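Local coordinates for protein heavy metal cation tricomponent efflux pump ZneA(CzcA-like) (Cupriavidus metallidurans, PDB 4K0J) that acts as a Zn(II)/proton antiporter, the inner-membrane component of a heavy metal efflux system of the RND superfamily, at residues F438-A446 against V866-E877; A928-R939 against T1004-Y1012. All coordinates share one frame; numbering follows the deposited sequence.

Contact 1: F438-A446 against V866-E877; sequences FGMIVIITA and VLALMFVLLFGE
The carboxylate of Glu877 meets Phe438 at the ring's edge, with Glu877 CD 3.3 Å from Phe438 CD2. Carboxylate and ring planes stand nearly perpendicular, 84° apart. The two side chains run past each other in opposite directions. The Glu877 chain bends at chi2 (-97°), and its OE2 lies beside Phe438 CB. No hydrogen bond joins the two segments. Helices 438-446 and 866-873 are an antiparallel pair in the membrane domain of this RND permease, with axes 9.6 Å apart at closest approach. Both lie in predicted transmembrane helices, and their interface is mostly aliphatic. Leu873 CD1 sits among Ile441, Val442 and Thr445. Leu873 CD1 and Thr445 CG2 meet tip to tip at 3.7 Å, and the same methyl touches Ile441 CG2. Val442 CG2 packs on Leu873 CD1 and lies 3.6 Å from Leu874 CD1. Val442 also touches Val925 of helix 911-939. Thr445 OG1, swung away from the backbone N (chi1 -159°), lies 3.7 Å from Leu869 CD1. Further along, the bent end of Met870 places its CE 4.0 Å from Ala446 CB. Val866 CG2 rests on Ala446 CA at 3.7 Å.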
# COMPACT_ATOMS: atom_id res chain seq x y z
N PHE C 438 33.06 -14.43 -25.22
CA PHE C 438 31.84 -14.74 -25.96
C PHE C 438 31.23 -16.08 -25.57
O PHE C 438 30.01 -16.21 -25.52
CB PHE C 438 32.06 -14.62 -27.47
CG PHE C 438 32.08 -13.20 -27.96
CD1 PHE C 438 31.90 -12.15 -27.08
CD2 PHE C 438 32.27 -12.92 -29.30
CE1 PHE C 438 31.92 -10.84 -27.52
CE2 PHE C 438 32.29 -11.61 -29.75
CZ PHE C 438 32.11 -10.57 -28.86
N GLY C 439 32.07 -17.07 -25.28
CA GLY C 439 31.58 -18.36 -24.83
C GLY C 439 30.83 -18.27 -23.51
O GLY C 439 29.78 -18.90 -23.33
N MET C 440 31.37 -17.49 -22.59
CA MET C 440 30.76 -17.33 -21.27
C MET C 440 29.54 -16.40 -21.30
O MET C 440 28.59 -16.59 -20.54
CB MET C 440 31.79 -16.86 -20.23
CG MET C 440 32.94 -17.84 -20.02
SD MET C 440 32.57 -19.24 -18.95
CE MET C 440 33.03 -18.58 -17.35
N ILE C 441 29.56 -15.40 -22.17
CA ILE C 441 28.35 -14.58 -22.34
C ILE C 441 27.28 -15.42 -23.03
O ILE C 441 26.09 -15.14 -22.91
CB ILE C 441 28.61 -13.26 -23.10
CG1 ILE C 441 27.48 -12.26 -22.81
CG2 ILE C 441 28.74 -13.50 -24.59
CD1 ILE C 441 27.56 -11.00 -23.65
N VAL C 442 27.71 -16.45 -23.75
CA VAL C 442 26.78 -17.39 -24.36
C VAL C 442 26.19 -18.33 -23.31
O VAL C 442 25.00 -18.60 -23.33
CB VAL C 442 27.44 -18.19 -25.51
CG1 VAL C 442 26.70 -19.50 -25.75
CG2 VAL C 442 27.44 -17.36 -26.79
N ILE C 443 27.02 -18.80 -22.39
CA ILE C 443 26.48 -19.66 -21.33
C ILE C 443 25.60 -18.85 -20.38
O ILE C 443 24.68 -19.39 -19.75
CB ILE C 443 27.59 -20.43 -20.56
CG1 ILE C 443 26.98 -21.54 -19.71
CG2 ILE C 443 28.39 -19.50 -19.69
CD1 ILE C 443 28.00 -22.31 -18.90
N ILE C 444 25.85 -17.55 -20.30
CA ILE C 444 25.01 -16.65 -19.51
C ILE C 444 23.69 -16.35 -20.22
O ILE C 444 22.63 -16.37 -19.60
CB ILE C 444 25.75 -15.34 -19.16
CG1 ILE C 444 26.49 -15.51 -17.83
CG2 ILE C 444 24.77 -14.18 -19.04
CD1 ILE C 444 27.21 -14.26 -17.37
N THR C 445 23.75 -16.08 -21.52
CA THR C 445 22.54 -15.83 -22.29
C THR C 445 21.71 -17.10 -22.41
O THR C 445 20.51 -17.05 -22.67
CB THR C 445 22.84 -15.27 -23.70
OG1 THR C 445 21.69 -14.59 -24.20
CG2 THR C 445 23.20 -16.39 -24.66
N ALA C 446 22.36 -18.25 -22.23
CA ALA C 446 21.67 -19.53 -22.31
C ALA C 446 21.05 -19.86 -20.97
O ALA C 446 19.94 -20.38 -20.90
CB ALA C 446 22.64 -20.63 -22.73
N VAL C 866 16.24 -18.43 -26.86
CA VAL C 866 17.68 -18.47 -26.60
C VAL C 866 18.49 -18.71 -27.87
O VAL C 866 19.49 -18.03 -28.10
CB VAL C 866 18.04 -19.51 -25.50
CG1 VAL C 866 17.43 -20.87 -25.82
CG2 VAL C 866 19.54 -19.61 -25.33
N LEU C 867 18.03 -19.64 -28.71
CA LEU C 867 18.74 -19.97 -29.95
C LEU C 867 18.80 -18.78 -30.91
O LEU C 867 19.62 -18.76 -31.82
CB LEU C 867 18.09 -21.17 -30.64
CG LEU C 867 18.03 -22.48 -29.86
CD1 LEU C 867 17.61 -23.63 -30.77
CD2 LEU C 867 19.36 -22.79 -29.20
N ALA C 868 17.93 -17.80 -30.69
CA ALA C 868 17.99 -16.55 -31.44
C ALA C 868 19.24 -15.78 -31.04
O ALA C 868 20.14 -15.57 -31.86
CB ALA C 868 16.75 -15.72 -31.17
N LEU C 869 19.31 -15.38 -29.77
CA LEU C 869 20.46 -14.65 -29.25
C LEU C 869 21.75 -15.47 -29.35
O LEU C 869 22.81 -14.94 -29.68
CB LEU C 869 20.22 -14.25 -27.79
CG LEU C 869 19.04 -13.32 -27.53
CD1 LEU C 869 18.91 -13.02 -26.05
CD2 LEU C 869 19.19 -12.03 -28.33
N MET C 870 21.64 -16.77 -29.07
CA MET C 870 22.78 -17.67 -29.12
C MET C 870 23.43 -17.67 -30.50
O MET C 870 24.65 -17.66 -30.61
CB MET C 870 22.35 -19.09 -28.75
CG MET C 870 23.46 -20.12 -28.81
SD MET C 870 22.91 -21.76 -28.30
CE MET C 870 22.44 -21.44 -26.60
N PHE C 871 22.60 -17.66 -31.54
CA PHE C 871 23.10 -17.56 -32.90
C PHE C 871 23.60 -16.15 -33.15
O PHE C 871 24.57 -15.94 -33.87
CB PHE C 871 22.00 -17.92 -33.90
CG PHE C 871 22.45 -17.92 -35.33
CD1 PHE C 871 22.35 -16.77 -36.10
CD2 PHE C 871 22.95 -19.07 -35.92
CE1 PHE C 871 22.76 -16.77 -37.42
CE2 PHE C 871 23.36 -19.07 -37.24
CZ PHE C 871 23.26 -17.92 -37.99
N VAL C 872 22.92 -15.18 -32.54
CA VAL C 872 23.29 -13.77 -32.69
C VAL C 872 24.66 -13.48 -32.10
O VAL C 872 25.49 -12.82 -32.73
CB VAL C 872 22.23 -12.84 -32.08
CG1 VAL C 872 22.81 -11.47 -31.81
CG2 VAL C 872 21.04 -12.73 -33.03
N LEU C 873 24.90 -13.97 -30.88
CA LEU C 873 26.22 -13.85 -30.27
C LEU C 873 27.25 -14.61 -31.10
O LEU C 873 28.36 -14.14 -31.34
CB LEU C 873 26.21 -14.37 -28.84
CG LEU C 873 25.45 -13.50 -27.83
CD1 LEU C 873 25.48 -14.14 -26.45
CD2 LEU C 873 26.05 -12.11 -27.79
N LEU C 874 26.85 -15.79 -31.56
CA LEU C 874 27.72 -16.63 -32.38
C LEU C 874 27.83 -16.14 -33.81
O LEU C 874 28.44 -16.80 -34.65
CB LEU C 874 27.24 -18.09 -32.36
CG LEU C 874 28.08 -19.01 -31.48
CD1 LEU C 874 28.36 -18.37 -30.13
CD2 LEU C 874 27.40 -20.36 -31.31
N PHE C 875 27.24 -14.99 -34.10
CA PHE C 875 27.40 -14.40 -35.42
C PHE C 875 28.74 -13.69 -35.50
O PHE C 875 29.23 -13.18 -34.49
CB PHE C 875 26.26 -13.43 -35.75
CG PHE C 875 26.38 -12.81 -37.11
CD1 PHE C 875 25.96 -13.49 -38.24
CD2 PHE C 875 26.92 -11.54 -37.26
CE1 PHE C 875 26.07 -12.93 -39.49
CE2 PHE C 875 27.03 -10.97 -38.51
CZ PHE C 875 26.61 -11.66 -39.63
N GLY C 876 29.31 -13.65 -36.70
CA GLY C 876 30.62 -13.06 -36.92
C GLY C 876 31.71 -13.90 -36.30
O GLY C 876 32.38 -14.67 -36.99
N GLU C 877 31.88 -13.77 -34.99
CA GLU C 877 32.86 -14.54 -34.24
C GLU C 877 32.48 -16.02 -34.19
O GLU C 877 32.88 -16.81 -35.06
CB GLU C 877 33.01 -13.98 -32.82
CG GLU C 877 33.67 -14.93 -31.83
CD GLU C 877 32.65 -15.68 -31.00
OE1 GLU C 877 31.44 -15.51 -31.24
OE2 GLU C 877 33.07 -16.44 -30.09

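Contact 2: A928-R939 against T1004-Y1012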
# COMPACT_ATOMS: atom_id res chain seq x y z
N ALA C 928 32.37 -26.74 -27.89
CA ALA C 928 32.28 -26.59 -29.34
C ALA C 928 32.91 -25.27 -29.80
O ALA C 928 33.66 -25.24 -30.78
CB ALA C 928 30.83 -26.67 -29.79
N ILE C 929 32.59 -24.19 -29.10
CA ILE C 929 33.13 -22.87 -29.42
C ILE C 929 34.65 -22.86 -29.34
O ILE C 929 35.30 -22.42 -30.28
CB ILE C 929 32.57 -21.77 -28.49
CG1 ILE C 929 31.16 -21.38 -28.92
CG2 ILE C 929 33.46 -20.54 -28.52
CD1 ILE C 929 30.45 -20.48 -27.93
N ILE C 930 35.20 -23.35 -28.24
CA ILE C 930 36.65 -23.39 -28.08
C ILE C 930 37.31 -24.19 -29.20
O ILE C 930 38.27 -23.71 -29.84
CB ILE C 930 37.05 -24.00 -26.72
CG1 ILE C 930 36.69 -23.04 -25.59
CG2 ILE C 930 38.54 -24.29 -26.68
CD1 ILE C 930 37.40 -21.71 -25.67
N MET C 931 36.79 -25.38 -29.45
CA MET C 931 37.28 -26.23 -30.53
C MET C 931 37.32 -25.48 -31.87
O MET C 931 38.38 -25.29 -32.46
CB MET C 931 36.43 -27.49 -30.66
CG MET C 931 36.59 -28.23 -31.97
SD MET C 931 38.30 -28.70 -32.30
CE MET C 931 38.54 -29.98 -31.07
N ILE C 932 36.14 -25.05 -32.32
CA ILE C 932 36.00 -24.41 -33.62
C ILE C 932 36.80 -23.11 -33.74
O ILE C 932 37.31 -22.79 -34.82
CB ILE C 932 34.51 -24.18 -33.97
CG1 ILE C 932 34.06 -25.17 -35.04
CG2 ILE C 932 34.25 -22.75 -34.43
CD1 ILE C 932 34.30 -26.61 -34.68
N ALA C 933 36.93 -22.39 -32.64
CA ALA C 933 37.66 -21.12 -32.63
C ALA C 933 39.16 -21.34 -32.76
O ALA C 933 39.80 -20.77 -33.64
CB ALA C 933 37.34 -20.32 -31.38
N ASN C 934 39.72 -22.17 -31.88
CA ASN C 934 41.15 -22.45 -31.95
C ASN C 934 41.52 -23.13 -33.26
O ASN C 934 42.62 -22.96 -33.77
CB ASN C 934 41.61 -23.30 -30.76
CG ASN C 934 41.56 -22.53 -29.45
OD1 ASN C 934 40.69 -21.68 -29.25
ND2 ASN C 934 42.50 -22.82 -28.55
N LEU C 935 40.57 -23.87 -33.82
CA LEU C 935 40.75 -24.49 -35.13
C LEU C 935 40.83 -23.43 -36.24
O LEU C 935 41.85 -23.29 -36.93
CB LEU C 935 39.58 -25.44 -35.40
CG LEU C 935 39.62 -26.39 -36.59
CD1 LEU C 935 40.85 -27.27 -36.51
CD2 LEU C 935 38.36 -27.24 -36.62
N ASN C 936 39.74 -22.68 -36.37
CA ASN C 936 39.58 -21.65 -37.40
C ASN C 936 40.63 -20.55 -37.32
O ASN C 936 40.91 -19.87 -38.31
CB ASN C 936 38.17 -21.04 -37.30
CG ASN C 936 37.79 -20.26 -38.54
OD1 ASN C 936 38.34 -20.46 -39.62
ND2 ASN C 936 36.82 -19.35 -38.39
N ARG C 937 41.21 -20.37 -36.14
CA ARG C 937 42.27 -19.38 -35.95
C ARG C 937 43.64 -20.00 -36.21
O ARG C 937 44.54 -19.33 -36.71
CB ARG C 937 42.22 -18.78 -34.54
CG ARG C 937 43.33 -17.78 -34.25
CD ARG C 937 43.33 -16.62 -35.24
NE ARG C 937 42.24 -15.68 -34.99
CZ ARG C 937 42.36 -14.58 -34.25
NH1 ARG C 937 43.52 -14.29 -33.67
NH2 ARG C 937 41.32 -13.78 -34.07
N TRP C 938 43.80 -21.28 -35.87
CA TRP C 938 45.04 -21.99 -36.16
C TRP C 938 45.29 -22.02 -37.66
O TRP C 938 46.39 -21.73 -38.12
CB TRP C 938 45.00 -23.42 -35.63
CG TRP C 938 46.13 -23.75 -34.72
CD1 TRP C 938 46.07 -23.94 -33.37
CD2 TRP C 938 47.50 -23.93 -35.08
NE1 TRP C 938 47.31 -24.23 -32.87
CE2 TRP C 938 48.21 -24.23 -33.90
CE3 TRP C 938 48.21 -23.87 -36.29
CZ2 TRP C 938 49.59 -24.46 -33.89
CZ3 TRP C 938 49.57 -24.10 -36.28
CH2 TRP C 938 50.25 -24.39 -35.09
N ARG C 939 44.26 -22.37 -38.43
CA ARG C 939 44.43 -22.44 -39.88
C ARG C 939 44.22 -21.10 -40.58
O ARG C 939 45.00 -20.72 -41.45
CB ARG C 939 43.53 -23.52 -40.49
CG ARG C 939 42.05 -23.34 -40.22
CD ARG C 939 41.24 -24.19 -41.17
NE ARG C 939 41.67 -24.01 -42.55
CZ ARG C 939 41.26 -23.03 -43.35
NH1 ARG C 939 40.39 -22.13 -42.90
NH2 ARG C 939 41.71 -22.95 -44.59
N THR C 1004 32.21 -34.05 -30.02
CA THR C 1004 32.75 -32.70 -30.18
C THR C 1004 34.16 -32.80 -30.73
O THR C 1004 34.66 -31.88 -31.39
CB THR C 1004 32.81 -31.95 -28.84
OG1 THR C 1004 31.58 -32.13 -28.13
CG2 THR C 1004 33.05 -30.46 -29.07
N LEU C 1005 34.81 -33.93 -30.47
CA LEU C 1005 36.21 -34.12 -30.85
C LEU C 1005 36.35 -35.05 -32.05
O LEU C 1005 37.47 -35.31 -32.50
CB LEU C 1005 37.01 -34.67 -29.67
CG LEU C 1005 36.89 -33.87 -28.38
CD1 LEU C 1005 37.71 -34.50 -27.27
CD2 LEU C 1005 37.30 -32.43 -28.61
N VAL C 1006 35.23 -35.54 -32.57
CA VAL C 1006 35.26 -36.46 -33.71
C VAL C 1006 34.42 -35.97 -34.88
O VAL C 1006 34.96 -35.59 -35.92
CB VAL C 1006 34.79 -37.88 -33.31
CG1 VAL C 1006 34.83 -38.80 -34.51
CG2 VAL C 1006 35.66 -38.43 -32.19
N LEU C 1007 33.10 -35.99 -34.73
CA LEU C 1007 32.20 -35.60 -35.80
C LEU C 1007 32.29 -34.10 -36.11
O LEU C 1007 32.01 -33.67 -37.22
CB LEU C 1007 30.75 -35.95 -35.45
CG LEU C 1007 30.41 -37.43 -35.21
CD1 LEU C 1007 28.96 -37.55 -34.77
CD2 LEU C 1007 30.67 -38.26 -36.46
N LEU C 1008 32.70 -33.33 -35.11
CA LEU C 1008 32.74 -31.87 -35.24
C LEU C 1008 33.89 -31.34 -36.12
O LEU C 1008 33.66 -30.48 -36.98
CB LEU C 1008 32.73 -31.20 -33.87
CG LEU C 1008 32.45 -29.69 -33.87
CD1 LEU C 1008 31.10 -29.41 -34.50
CD2 LEU C 1008 32.51 -29.13 -32.45
N PRO C 1009 35.13 -31.84 -35.92
CA PRO C 1009 36.19 -31.39 -36.83
C PRO C 1009 35.92 -31.81 -38.27
O PRO C 1009 36.15 -31.03 -39.19
CB PRO C 1009 37.43 -32.11 -36.29
CG PRO C 1009 37.14 -32.34 -34.85
CD PRO C 1009 35.67 -32.64 -34.81
N ALA C 1010 35.44 -33.04 -38.45
CA ALA C 1010 35.05 -33.53 -39.77
C ALA C 1010 33.96 -32.65 -40.35
O ALA C 1010 33.91 -32.40 -41.56
CB ALA C 1010 34.58 -34.97 -39.68
N LEU C 1011 33.07 -32.16 -39.48
CA LEU C 1011 32.01 -31.26 -39.91
C LEU C 1011 32.61 -29.96 -40.44
O LEU C 1011 32.22 -29.47 -41.50
CB LEU C 1011 31.06 -30.98 -38.75
CG LEU C 1011 29.86 -30.08 -39.07
CD1 LEU C 1011 29.00 -30.69 -40.17
CD2 LEU C 1011 29.04 -29.83 -37.81
N TYR C 1012 33.57 -29.41 -39.69
CA TYR C 1012 34.21 -28.15 -40.08
C TYR C 1012 34.97 -28.29 -41.40
O TYR C 1012 34.90 -27.40 -42.25
CB TYR C 1012 35.16 -27.66 -38.97
CG TYR C 1012 35.86 -26.36 -39.30
CD1 TYR C 1012 37.16 -26.36 -39.78
CD2 TYR C 1012 35.22 -25.14 -39.12
CE1 TYR C 1012 37.81 -25.17 -40.08
CE2 TYR C 1012 35.86 -23.95 -39.42
CZ TYR C 1012 37.15 -23.97 -39.89
OH TYR C 1012 37.80 -22.80 -40.19
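Helices 928-939 and 1007-1012 cross at -41°, with axes 10.7 Å apart at closest approach. The segments' CA atoms are nearest at Ala928 and Thr1004, 6.2 Å apart, before the second helix begins. The main motif is a knob-into-hole fit between helices of the RND membrane domain. The knob is Tyr1012, and its hole is formed by Ile932, Leu935, Asn936 and Arg939. With CG anti to the backbone N (chi1 -180°), the Tyr1012 ring extends out to helix 928-939. Leu935 slides past it in the opposite direction, with Leu935 CD2 3.5 Å from Tyr1012 CD1. Ile932 CG1 approaches from the CD2 side of the ring. Arg939 contributes its aliphatic part: its CD lies in the ring plane at the edge, 3.7 Å from Tyr1012 CE1. The guanidinium of Arg939 is tilted against the ring. At the far end of the knob, Asn936 OD1 is modelled 2.5 Å from Tyr1012 OH, a distance that is doubtful at this resolution. The amide and ring planes there are 61° apart. Asn936 and Tyr1012 cross at about a right angle.

Toward Thr1004 the contact is apolar. Ile932 CD1 reaches Leu1008 CG at 3.7 Å, and Leu1008 CD2 also packs on Ala928 CB. Leu886 and Ile887 of helix 884-888 border this part. Met931 is bent at chi2 and again at chi3, and its CE ends 3.7 Å from Leu1005 CD2. Leu1005 lies in the loop just before helix 1007-1015. Thr1004 OG1 is hydrogen-bonded to Ala1000 O, while Thr1004 CG2 lies 4.0 Å from Ala928 CA.

In the fold
Of the four segments, that on helix 433-447 comes first from the N terminus; helix 848-873 packs on it in contact 1. Contact 1 therefore closes a loop of about 420 residues. That loop contains further membrane helices and the many strands and helices of residues 554-847. Contact 2 opens later and closes a much shorter loop, with 64 residues between its segments and no strand among them. The two are in series and neither nest nor cross. The centres of contacts 1 and 2 are about 17 Å apart. Leu874 CD1 of contact 1 is 3.7 Å from Ile929 CD1 of contact 2. Through helix 911-939 the C-terminal helix 1007-1015 is joined to the paired helices of contact 1.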